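Local coordinates for protein pullulanase (Klebsiella oxytoca, PDB 2YOC) that hydrolyses the alpha-1,6-glucosidic linkages of pullulan and related branched glucans, and is a substrate of a type 2 secretion system, at residues L389-P400 and I569-K580; A647-T655 and R681-F691. All coordinates share one frame; numbering follows the deposited sequence.

Overall arrangement
Both contacts lie on the same side of the chain's centre, on the outer layer of the parallel eight-stranded barrel, their centres about 17 Å apart. Contact 1 straps a loop without regular structure across helix 567-582; contact 2 packs two barrel helices, 640-655 and 672-683, and the turn leading into strand 690-693. Each is partly buried. Contact 1 carries a buried arginine and a buried lysine among its apolar groups, the helix side chains gripping loop carbonyls; in contact 2 an interlocking isoleucine and its apolar neighbours face the barrel, and the Asp648-Arg681 salt bridge lies at the more exposed margin. The contacts touch through Phe572 with Trp653 and Met399 with Asn686.

Contact 1: L389-P400 and I569-K580; sequences LKPDGWDNLTMP and IKEFRTMIQAIK. With SO4 (sulfate ion), chain T.
Arg573 and Gln577, one helical turn apart, hold the loop 389-400 by its carbonyl oxygens. Arg573 NH1 donates to Leu389 O at 3.1 Å in a nearly straight bond (169°); the oxygen lies in the guanidinium plane, but the nitrogen stands well above the carbonyl plane. The other arm, NH2, is taken by Leu384 O and Asp656 O, which helps to fix the rotation of the group. Gln577 NE2 reaches Asp392 O at 3.0 Å, more bent at 141°, inside the type II turn from Pro391 to Trp394.

Apolar contacts accompany these bonds and continue along the helix to Lys580. One face of the Trp394 indole lies against the Arg573 methylene chain, a CH-pi contact with Arg573 CG 3.8 Å from the centroid of the Trp394 six-membered ring, while Ile576 CB meets the ring edge; a chi1 of 170°, which swings the indole away from the tryptophan's own N, allows this. Lys658 adds a cation-pi contact. Pro391 crosses Arg573 at about a right angle, its CD 3.7 Å from Arg573 CB. Farther along, Leu397 CD2 lies 3.8 Å from Lys580 CD, and Pro400 crosses the base of the same lysine.

Within the loop, Lys390 NZ forms a salt bridge with the syn lone pair of Asp395 OD1 at 2.9 Å. The buried Lys580 NZ makes a salt bridge with Asp660 and a hydrogen bond to Lys658 O. A sulfate, probably from the crystallisation liquor, accepts a weak bond from Asp392 N.

The helix lies between strands 461-464 and 586-591 in sequence, one of the outer helices of a (beta/alpha)8 barrel, here overlaid by the loop that leads toward the first barrel strand.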
loop_
_atom_site.group_PDB
_atom_site.type_symbol
_atom_site.label_atom_id
_atom_site.label_comp_id
_atom_site.label_asym_id
_atom_site.label_seq_id
_atom_site.Cartn_x
_atom_site.Cartn_y
_atom_site.Cartn_z
ATOM N N LEU B 389 14.619 -38.408 -48.132
ATOM C CA LEU B 389 13.906 -37.259 -47.557
ATOM C C LEU B 389 14.833 -36.293 -46.833
ATOM O O LEU B 389 14.374 -35.382 -46.134
ATOM C CB LEU B 389 12.809 -37.759 -46.615
ATOM C CG LEU B 389 11.915 -38.863 -47.148
ATOM C CD1 LEU B 389 10.897 -39.246 -46.115
ATOM C CD2 LEU B 389 11.225 -38.464 -48.452
ATOM N N LYS B 390 16.144 -36.486 -47.001
ATOM C CA LYS B 390 17.114 -35.678 -46.283
ATOM C C LYS B 390 17.992 -34.885 -47.210
ATOM O O LYS B 390 18.554 -35.458 -48.161
ATOM C CB LYS B 390 18.002 -36.560 -45.367
ATOM C CG LYS B 390 17.337 -36.989 -44.073
ATOM C CD LYS B 390 18.102 -38.125 -43.366
ATOM C CE LYS B 390 17.274 -38.850 -42.311
ATOM N NZ LYS B 390 18.016 -39.974 -41.677
ATOM N N PRO B 391 18.208 -33.587 -46.894
ATOM C CA PRO B 391 19.189 -32.821 -47.654
ATOM C C PRO B 391 20.571 -33.365 -47.267
ATOM O O PRO B 391 20.706 -34.028 -46.239
ATOM C CB PRO B 391 18.962 -31.387 -47.186
ATOM C CG PRO B 391 18.415 -31.504 -45.832
ATOM C CD PRO B 391 17.647 -32.793 -45.783
ATOM N N ASP B 392 21.575 -33.154 -48.122
ATOM C CA ASP B 392 22.913 -33.679 -47.888
ATOM C C ASP B 392 23.514 -33.252 -46.579
ATOM O O ASP B 392 23.566 -32.052 -46.269
ATOM C CB ASP B 392 23.857 -33.369 -49.053
ATOM C CG ASP B 392 24.189 -34.598 -49.871
ATOM O OD1 ASP B 392 23.236 -35.340 -50.256
ATOM O OD2 ASP B 392 25.397 -34.829 -50.130
ATOM N N GLY B 393 23.923 -34.265 -45.806
ATOM C CA GLY B 393 24.547 -34.091 -44.501
ATOM C C GLY B 393 23.590 -33.606 -43.437
ATOM O O GLY B 393 23.989 -32.845 -42.546
ATOM N N TRP B 394 22.310 -34.049 -43.527
ATOM C CA TRP B 394 21.277 -33.698 -42.559
ATOM C C TRP B 394 21.618 -34.348 -41.229
ATOM O O TRP B 394 21.523 -33.709 -40.188
ATOM C CB TRP B 394 19.910 -34.190 -43.025
ATOM C CG TRP B 394 18.845 -34.086 -41.976
ATOM C CD1 TRP B 394 18.405 -35.077 -41.146
ATOM C CD2 TRP B 394 18.119 -32.907 -41.617
ATOM N NE1 TRP B 394 17.436 -34.589 -40.305
ATOM C CE2 TRP B 394 17.238 -33.260 -40.576
ATOM C CE3 TRP B 394 18.125 -31.581 -42.082
ATOM C CZ2 TRP B 394 16.353 -32.351 -40.014
ATOM C CZ3 TRP B 394 17.244 -30.680 -41.526
ATOM C CH2 TRP B 394 16.373 -31.065 -40.500
ATOM N N ASP B 395 22.029 -35.624 -41.285
ATOM C CA ASP B 395 22.370 -36.422 -40.126
ATOM C C ASP B 395 23.440 -35.784 -39.235
ATOM O O ASP B 395 23.400 -35.961 -38.009
ATOM C CB ASP B 395 22.693 -37.866 -40.527
ATOM C CG ASP B 395 21.592 -38.511 -41.351
ATOM O OD1 ASP B 395 20.654 -39.091 -40.744
ATOM O OD2 ASP B 395 21.635 -38.382 -42.599
ATOM N N ASN B 396 24.331 -34.964 -39.824
ATOM C CA ASN B 396 25.357 -34.271 -39.044
ATOM C C ASN B 396 25.096 -32.753 -38.963
ATOM O O ASN B 396 26.005 -31.950 -39.101
ATOM C CB ASN B 396 26.776 -34.642 -39.520
ATOM C CG ASN B 396 27.077 -36.133 -39.487
ATOM O OD1 ASN B 396 26.940 -36.809 -38.456
ATOM N ND2 ASN B 396 27.494 -36.687 -40.625
ATOM N N LEU B 397 23.832 -32.363 -38.754
ATOM C CA LEU B 397 23.457 -30.967 -38.575
ATOM C C LEU B 397 23.345 -30.682 -37.080
ATOM O O LEU B 397 22.632 -31.388 -36.357
ATOM C CB LEU B 397 22.147 -30.612 -39.297
ATOM C CG LEU B 397 21.703 -29.156 -39.145
ATOM C CD1 LEU B 397 22.621 -28.212 -39.891
ATOM C CD2 LEU B 397 20.264 -28.971 -39.540
ATOM N N THR B 398 24.047 -29.640 -36.622
ATOM C CA THR B 398 24.027 -29.245 -35.211
ATOM C C THR B 398 23.413 -27.859 -35.051
ATOM O O THR B 398 23.396 -27.067 -35.991
ATOM C CB THR B 398 25.430 -29.261 -34.610
ATOM O OG1 THR B 398 26.285 -28.389 -35.371
ATOM C CG2 THR B 398 26.018 -30.657 -34.508
HETATM N N MSE B 399 22.936 -27.578 -33.825
HETATM C CA MSE B 399 22.336 -26.328 -33.360
HETATM C C MSE B 399 23.451 -25.260 -33.363
HETATM O O MSE B 399 24.435 -25.420 -32.626
HETATM C CB MSE B 399 21.874 -26.590 -31.926
HETATM C CG MSE B 399 20.807 -25.682 -31.417
HETATM SE SE MSE B 399 20.378 -26.184 -29.579
HETATM C CE MSE B 399 19.764 -28.052 -29.818
ATOM N N PRO B 400 23.358 -24.200 -34.197
ATOM C CA PRO B 400 24.438 -23.186 -34.224
ATOM C C PRO B 400 24.648 -22.422 -32.909
ATOM O O PRO B 400 25.770 -21.980 -32.626
ATOM C CB PRO B 400 24.033 -22.243 -35.364
ATOM C CG PRO B 400 22.585 -22.457 -35.554
ATOM C CD PRO B 400 22.283 -23.878 -35.154
ATOM N N ILE B 569 8.509 -32.760 -46.980
ATOM C CA ILE B 569 9.464 -33.225 -45.962
ATOM C C ILE B 569 10.891 -32.882 -46.344
ATOM O O ILE B 569 11.585 -32.293 -45.520
ATOM C CB ILE B 569 9.307 -34.731 -45.662
ATOM C CG1 ILE B 569 7.886 -35.030 -45.185
ATOM C CG2 ILE B 569 10.372 -35.223 -44.637
ATOM C CD1 ILE B 569 7.447 -36.343 -45.505
ATOM N N LYS B 570 11.340 -33.225 -47.579
ATOM C CA LYS B 570 12.704 -32.870 -47.950
ATOM C C LYS B 570 12.879 -31.369 -48.012
ATOM O O LYS B 570 13.854 -30.871 -47.476
ATOM C CB LYS B 570 13.178 -33.547 -49.239
ATOM C CG LYS B 570 14.712 -33.634 -49.346
ATOM C CD LYS B 570 15.134 -33.949 -50.781
ATOM C CE LYS B 570 16.617 -34.146 -50.993
ATOM N NZ LYS B 570 16.875 -34.978 -52.209
ATOM N N GLU B 571 11.917 -30.646 -48.588
ATOM C CA GLU B 571 11.962 -29.188 -48.718
ATOM C C GLU B 571 12.049 -28.455 -47.380
ATOM O O GLU B 571 12.893 -27.564 -47.232
ATOM C CB GLU B 571 10.783 -28.678 -49.544
ATOM C CG GLU B 571 10.822 -29.159 -50.982
ATOM C CD GLU B 571 10.007 -28.381 -51.995
ATOM O OE1 GLU B 571 9.339 -27.382 -51.628
ATOM O OE2 GLU B 571 10.100 -28.750 -53.187
ATOM N N PHE B 572 11.189 -28.834 -46.406
ATOM C CA PHE B 572 11.168 -28.273 -45.047
ATOM C C PHE B 572 12.552 -28.464 -44.416
ATOM O O PHE B 572 13.154 -27.495 -43.963
ATOM C CB PHE B 572 10.126 -29.003 -44.208
ATOM C CG PHE B 572 9.848 -28.396 -42.866
ATOM C CD1 PHE B 572 10.746 -28.543 -41.819
ATOM C CD2 PHE B 572 8.659 -27.738 -42.623
ATOM C CE1 PHE B 572 10.470 -28.006 -40.562
ATOM C CE2 PHE B 572 8.372 -27.233 -41.359
ATOM C CZ PHE B 572 9.284 -27.355 -40.340
ATOM N N ARG B 573 13.063 -29.719 -44.409
ATOM C CA ARG B 573 14.387 -30.068 -43.903
ATOM C C ARG B 573 15.453 -29.211 -44.585
ATOM O O ARG B 573 16.270 -28.601 -43.897
ATOM C CB ARG B 573 14.655 -31.559 -44.084
ATOM C CG ARG B 573 14.015 -32.397 -42.994
ATOM C CD ARG B 573 14.131 -33.874 -43.298
ATOM N NE ARG B 573 13.924 -34.714 -42.117
ATOM C CZ ARG B 573 13.765 -36.028 -42.167
ATOM N NH1 ARG B 573 13.782 -36.658 -43.333
ATOM N NH2 ARG B 573 13.574 -36.722 -41.054
ATOM N N THR B 574 15.359 -29.064 -45.921
ATOM C CA THR B 574 16.251 -28.209 -46.687
ATOM C C THR B 574 16.244 -26.794 -46.130
ATOM O O THR B 574 17.321 -26.216 -45.978
ATOM C CB THR B 574 15.940 -28.243 -48.169
ATOM O OG1 THR B 574 15.901 -29.613 -48.619
ATOM C CG2 THR B 574 16.960 -27.427 -48.975
HETATM N N MSE B 575 15.049 -26.252 -45.785
HETATM C CA MSE B 575 14.956 -24.919 -45.179
HETATM C C MSE B 575 15.652 -24.910 -43.808
HETATM O O MSE B 575 16.402 -23.966 -43.538
HETATM C CB MSE B 575 13.516 -24.467 -45.045
HETATM C CG MSE B 575 13.387 -23.105 -44.420
HETATM SE SE MSE B 575 11.581 -22.767 -43.833
HETATM C CE MSE B 575 11.319 -24.470 -42.733
ATOM N N ILE B 576 15.456 -25.969 -42.975
ATOM C CA ILE B 576 16.107 -26.042 -41.678
ATOM C C ILE B 576 17.622 -26.008 -41.858
ATOM O O ILE B 576 18.286 -25.159 -41.249
ATOM C CB ILE B 576 15.612 -27.221 -40.778
ATOM C CG1 ILE B 576 14.067 -27.185 -40.528
ATOM C CG2 ILE B 576 16.407 -27.302 -39.467
ATOM C CD1 ILE B 576 13.507 -25.943 -39.720
ATOM N N GLN B 577 18.163 -26.848 -42.745
ATOM C CA GLN B 577 19.610 -26.855 -42.976
ATOM C C GLN B 577 20.155 -25.470 -43.376
ATOM O O GLN B 577 21.159 -25.037 -42.820
ATOM C CB GLN B 577 20.013 -27.927 -43.976
ATOM C CG GLN B 577 21.482 -28.242 -43.909
ATOM C CD GLN B 577 21.792 -29.465 -44.703
ATOM O OE1 GLN B 577 21.664 -29.495 -45.934
ATOM N NE2 GLN B 577 22.240 -30.490 -44.022
ATOM N N ALA B 578 19.456 -24.763 -44.282
ATOM C CA ALA B 578 19.791 -23.425 -44.740
ATOM C C ALA B 578 19.807 -22.457 -43.558
ATOM O O ALA B 578 20.808 -21.766 -43.362
ATOM C CB ALA B 578 18.782 -22.963 -45.789
ATOM N N ILE B 579 18.731 -22.440 -42.739
ATOM C CA ILE B 579 18.653 -21.551 -41.571
ATOM C C ILE B 579 19.841 -21.806 -40.607
ATOM O O ILE B 579 20.551 -20.866 -40.253
ATOM C CB ILE B 579 17.262 -21.594 -40.867
ATOM C CG1 ILE B 579 16.120 -21.227 -41.851
ATOM C CG2 ILE B 579 17.233 -20.698 -39.615
ATOM C CD1 ILE B 579 14.712 -21.544 -41.374
ATOM N N LYS B 580 20.076 -23.063 -40.236
ATOM C CA LYS B 580 21.141 -23.383 -39.291
ATOM C C LYS B 580 22.588 -23.299 -39.822
ATOM O O LYS B 580 23.485 -22.884 -39.081
ATOM C CB LYS B 580 20.897 -24.743 -38.614
ATOM C CG LYS B 580 19.658 -24.773 -37.785
ATOM C CD LYS B 580 19.540 -26.126 -37.177
ATOM C CE LYS B 580 18.383 -26.242 -36.225
ATOM N NZ LYS B 580 18.525 -27.438 -35.364
HETATM S S SO4 T . 20.298 -32.889 -51.911
HETATM O O1 SO4 T . 20.162 -32.801 -53.386
HETATM O O2 SO4 T . 20.306 -34.319 -51.519
HETATM O O3 SO4 T . 19.187 -32.194 -51.274
HETATM O O4 SO4 T . 21.533 -32.231 -51.467
#

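Contact 2: A647-T655 and R681-F691; sequences ADSLAVWTT and RIKALNPDIYF
Helix 647-655 runs beside the C-terminal part of helix 672-683, the CA atoms of Ala651 and Ile682 6.0 Å apart, and the chain then turns through Asn686 to Ile689 into strand 690-693. Ile682 is the knob of a knobs-into-holes contact, sitting among Ala647, Leu650, Ala651 and Thr654. Its CG1 is anti to the carbonyl carbon (chi1 -58°), and the branch ends with CD1 3.7 Å from Leu650 CB, while CG2 faces Thr654.

Thr654 OG1 donates to Leu650 O at 2.6 Å, within its own helix, and also lies against Ile682 CG2; that carbonyl receives the Thr654 backbone N as well. Thr654 CG2 is turned to the loop, 3.7 Å from Asn686 CB, and meets Ile689 CD1 tip to tip. On the outer side Leu685 spreads its methyls, CD1 lying 3.7 Å from Ala651 CB and CD2 against Thr655.

At the exposed margin Arg681, its chain bent at chi2, forms a hydrogen-bonded salt bridge from NH2 to Asp648 OD1 at 2.8 Å (161°). The acceptor is in the guanidinium plane but is met on its anti side, the two flat groups 65° apart. Asp648 OD2 is engaged by Lys644 and Tyr368.

Two neighbouring barrel helices are thus joined mainly by shape and apolar contact, with the threonine hydroxyl satisfied internally; sharing of the Asp648 carboxylate among Arg681, Lys644 and Tyr368 probably favours its charged form and limits its rotation.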
loop_
_atom_site.group_PDB
_atom_site.type_symbol
_atom_site.label_atom_id
_atom_site.label_comp_id
_atom_site.label_asym_id
_atom_site.label_seq_id
_atom_site.Cartn_x
_atom_site.Cartn_y
_atom_site.Cartn_z
ATOM N N ALA B 647 2.775 -34.929 -27.089
ATOM C CA ALA B 647 4.131 -35.349 -26.842
ATOM C C ALA B 647 4.756 -36.051 -28.038
ATOM O O ALA B 647 5.888 -35.708 -28.415
ATOM C CB ALA B 647 4.176 -36.235 -25.631
ATOM N N ASP B 648 4.013 -37.011 -28.651
ATOM C CA ASP B 648 4.511 -37.796 -29.784
ATOM C C ASP B 648 4.736 -36.877 -30.972
ATOM O O ASP B 648 5.687 -37.082 -31.736
ATOM C CB ASP B 648 3.556 -38.935 -30.163
ATOM C CG ASP B 648 3.331 -40.033 -29.148
ATOM O OD1 ASP B 648 4.164 -40.184 -28.243
ATOM O OD2 ASP B 648 2.348 -40.796 -29.305
ATOM N N SER B 649 3.883 -35.846 -31.113
ATOM C CA SER B 649 4.033 -34.894 -32.195
ATOM C C SER B 649 5.329 -34.112 -32.036
ATOM O O SER B 649 6.116 -34.038 -32.973
ATOM C CB SER B 649 2.857 -33.932 -32.242
ATOM O OG SER B 649 3.018 -33.142 -33.409
ATOM N N LEU B 650 5.572 -33.571 -30.836
ATOM C CA LEU B 650 6.768 -32.795 -30.551
ATOM C C LEU B 650 8.037 -33.630 -30.728
ATOM O O LEU B 650 9.037 -33.110 -31.217
ATOM C CB LEU B 650 6.688 -32.132 -29.181
ATOM C CG LEU B 650 5.586 -31.082 -28.988
ATOM C CD1 LEU B 650 5.167 -31.016 -27.544
ATOM C CD2 LEU B 650 6.032 -29.708 -29.460
ATOM N N ALA B 651 7.966 -34.937 -30.449
ATOM C CA ALA B 651 9.103 -35.866 -30.628
ATOM C C ALA B 651 9.570 -35.839 -32.072
ATOM O O ALA B 651 10.751 -35.619 -32.311
ATOM C CB ALA B 651 8.715 -37.283 -30.218
ATOM N N VAL B 652 8.635 -35.993 -33.029
ATOM C CA VAL B 652 8.926 -35.955 -34.456
ATOM C C VAL B 652 9.590 -34.619 -34.880
ATOM O O VAL B 652 10.651 -34.637 -35.520
ATOM C CB VAL B 652 7.665 -36.290 -35.273
ATOM C CG1 VAL B 652 7.844 -35.979 -36.744
ATOM C CG2 VAL B 652 7.267 -37.747 -35.089
ATOM N N TRP B 653 8.998 -33.473 -34.503
ATOM C CA TRP B 653 9.586 -32.186 -34.881
ATOM C C TRP B 653 10.966 -32.035 -34.245
ATOM O O TRP B 653 11.881 -31.495 -34.877
ATOM C CB TRP B 653 8.675 -31.014 -34.512
ATOM C CG TRP B 653 7.313 -31.055 -35.150
ATOM C CD1 TRP B 653 6.124 -31.310 -34.530
ATOM C CD2 TRP B 653 7.002 -30.828 -36.537
ATOM N NE1 TRP B 653 5.086 -31.197 -35.434
ATOM C CE2 TRP B 653 5.600 -30.912 -36.673
ATOM C CE3 TRP B 653 7.773 -30.528 -37.674
ATOM C CZ2 TRP B 653 4.958 -30.723 -37.903
ATOM C CZ3 TRP B 653 7.130 -30.305 -38.887
ATOM C CH2 TRP B 653 5.747 -30.424 -38.995
ATOM N N THR B 654 11.132 -32.593 -33.029
ATOM C CA THR B 654 12.403 -32.580 -32.315
ATOM C C THR B 654 13.495 -33.369 -33.033
ATOM O O THR B 654 14.434 -32.711 -33.484
ATOM C CB THR B 654 12.230 -32.848 -30.823
ATOM O OG1 THR B 654 11.232 -31.965 -30.337
ATOM C CG2 THR B 654 13.488 -32.601 -30.044
ATOM N N THR B 655 13.375 -34.721 -33.188
ATOM C CA THR B 655 14.401 -35.524 -33.879
ATOM C C THR B 655 14.348 -35.657 -35.368
ATOM O O THR B 655 15.414 -35.743 -35.997
ATOM C CB THR B 655 14.727 -36.884 -33.254
ATOM O OG1 THR B 655 13.546 -37.577 -32.866
ATOM C CG2 THR B 655 15.755 -36.775 -32.156
ATOM N N ARG B 681 9.624 -35.490 -21.438
ATOM C CA ARG B 681 9.610 -36.459 -22.511
ATOM C C ARG B 681 10.506 -35.984 -23.657
ATOM O O ARG B 681 11.449 -36.690 -24.002
ATOM C CB ARG B 681 8.164 -36.753 -22.931
ATOM C CG ARG B 681 8.060 -37.482 -24.248
ATOM C CD ARG B 681 7.394 -38.852 -24.182
ATOM N NE ARG B 681 6.813 -39.212 -25.486
ATOM C CZ ARG B 681 7.516 -39.536 -26.573
ATOM N NH1 ARG B 681 8.848 -39.567 -26.531
ATOM N NH2 ARG B 681 6.897 -39.817 -27.710
ATOM N N ILE B 682 10.292 -34.774 -24.163
ATOM C CA ILE B 682 11.102 -34.238 -25.259
ATOM C C ILE B 682 12.598 -34.098 -24.920
ATOM O O ILE B 682 13.453 -34.294 -25.797
ATOM C CB ILE B 682 10.470 -32.942 -25.824
ATOM C CG1 ILE B 682 9.029 -33.183 -26.337
ATOM C CG2 ILE B 682 11.315 -32.284 -26.900
ATOM C CD1 ILE B 682 8.822 -34.430 -27.231
ATOM N N LYS B 683 12.911 -33.826 -23.627
ATOM C CA LYS B 683 14.287 -33.647 -23.131
ATOM C C LYS B 683 15.130 -34.886 -23.332
ATOM O O LYS B 683 16.352 -34.782 -23.468
ATOM C CB LYS B 683 14.318 -33.155 -21.675
ATOM C CG LYS B 683 14.122 -31.650 -21.573
ATOM C CD LYS B 683 14.713 -31.113 -20.308
ATOM C CE LYS B 683 13.696 -30.846 -19.231
ATOM N NZ LYS B 683 14.331 -30.888 -17.892
ATOM N N ALA B 684 14.473 -36.051 -23.419
ATOM C CA ALA B 684 15.165 -37.307 -23.629
ATOM C C ALA B 684 15.631 -37.482 -25.088
ATOM O O ALA B 684 16.427 -38.385 -25.380
ATOM C CB ALA B 684 14.287 -38.455 -23.189
ATOM N N LEU B 685 15.165 -36.605 -25.983
ATOM C CA LEU B 685 15.505 -36.624 -27.404
ATOM C C LEU B 685 16.428 -35.497 -27.752
ATOM O O LEU B 685 17.145 -35.593 -28.748
ATOM C CB LEU B 685 14.250 -36.503 -28.262
ATOM C CG LEU B 685 13.367 -37.708 -28.254
ATOM C CD1 LEU B 685 11.938 -37.296 -28.457
ATOM C CD2 LEU B 685 13.802 -38.725 -29.272
ATOM N N ASN B 686 16.343 -34.398 -26.978
ATOM C CA ASN B 686 17.158 -33.188 -27.057
ATOM C C ASN B 686 17.108 -32.506 -25.680
ATOM O O ASN B 686 16.095 -31.891 -25.304
ATOM C CB ASN B 686 16.661 -32.266 -28.132
ATOM C CG ASN B 686 17.578 -31.115 -28.424
ATOM O OD1 ASN B 686 18.348 -30.621 -27.563
ATOM N ND2 ASN B 686 17.476 -30.651 -29.662
ATOM N N PRO B 687 18.211 -32.622 -24.921
ATOM C CA PRO B 687 18.226 -32.106 -23.546
ATOM C C PRO B 687 18.231 -30.607 -23.420
ATOM O O PRO B 687 17.934 -30.091 -22.337
ATOM C CB PRO B 687 19.499 -32.705 -22.972
ATOM C CG PRO B 687 19.849 -33.858 -23.898
ATOM C CD PRO B 687 19.458 -33.339 -25.227
ATOM N N ASP B 688 18.548 -29.914 -24.528
ATOM C CA ASP B 688 18.643 -28.451 -24.559
ATOM C C ASP B 688 17.481 -27.805 -25.283
ATOM O O ASP B 688 17.615 -26.721 -25.865
ATOM C CB ASP B 688 20.012 -28.026 -25.131
ATOM C CG ASP B 688 21.191 -28.686 -24.431
ATOM O OD1 ASP B 688 21.037 -29.094 -23.228
ATOM O OD2 ASP B 688 22.260 -28.798 -25.062
ATOM N N ILE B 689 16.320 -28.477 -25.232
ATOM C CA ILE B 689 15.131 -27.965 -25.912
ATOM C C ILE B 689 14.456 -26.875 -25.102
ATOM O O ILE B 689 14.394 -26.956 -23.896
ATOM C CB ILE B 689 14.176 -29.114 -26.325
ATOM C CG1 ILE B 689 13.233 -28.682 -27.462
ATOM C CG2 ILE B 689 13.435 -29.761 -25.106
ATOM C CD1 ILE B 689 13.693 -29.029 -28.747
ATOM N N TYR B 690 13.967 -25.860 -25.757
ATOM C CA TYR B 690 13.309 -24.778 -25.058
ATOM C C TYR B 690 11.814 -24.768 -25.338
ATOM O O TYR B 690 11.398 -24.958 -26.475
ATOM C CB TYR B 690 13.974 -23.429 -25.405
ATOM C CG TYR B 690 13.487 -22.268 -24.575
ATOM C CD1 TYR B 690 13.651 -22.256 -23.193
ATOM C CD2 TYR B 690 12.834 -21.191 -25.167
ATOM C CE1 TYR B 690 13.178 -21.200 -22.421
ATOM C CE2 TYR B 690 12.382 -20.113 -24.409
ATOM C CZ TYR B 690 12.566 -20.117 -23.039
ATOM O OH TYR B 690 12.102 -19.067 -22.297
ATOM N N PHE B 691 11.006 -24.604 -24.274
ATOM C CA PHE B 691 9.533 -24.511 -24.375
ATOM C C PHE B 691 9.126 -23.154 -23.824
ATOM O O PHE B 691 9.612 -22.730 -22.774
ATOM C CB PHE B 691 8.813 -25.613 -23.546
ATOM C CG PHE B 691 8.661 -27.011 -24.112
ATOM C CD1 PHE B 691 9.540 -27.492 -25.082
ATOM C CD2 PHE B 691 7.685 -27.875 -23.617
ATOM C CE1 PHE B 691 9.406 -28.787 -25.584
ATOM C CE2 PHE B 691 7.560 -29.171 -24.107
ATOM C CZ PHE B 691 8.426 -29.624 -25.080
#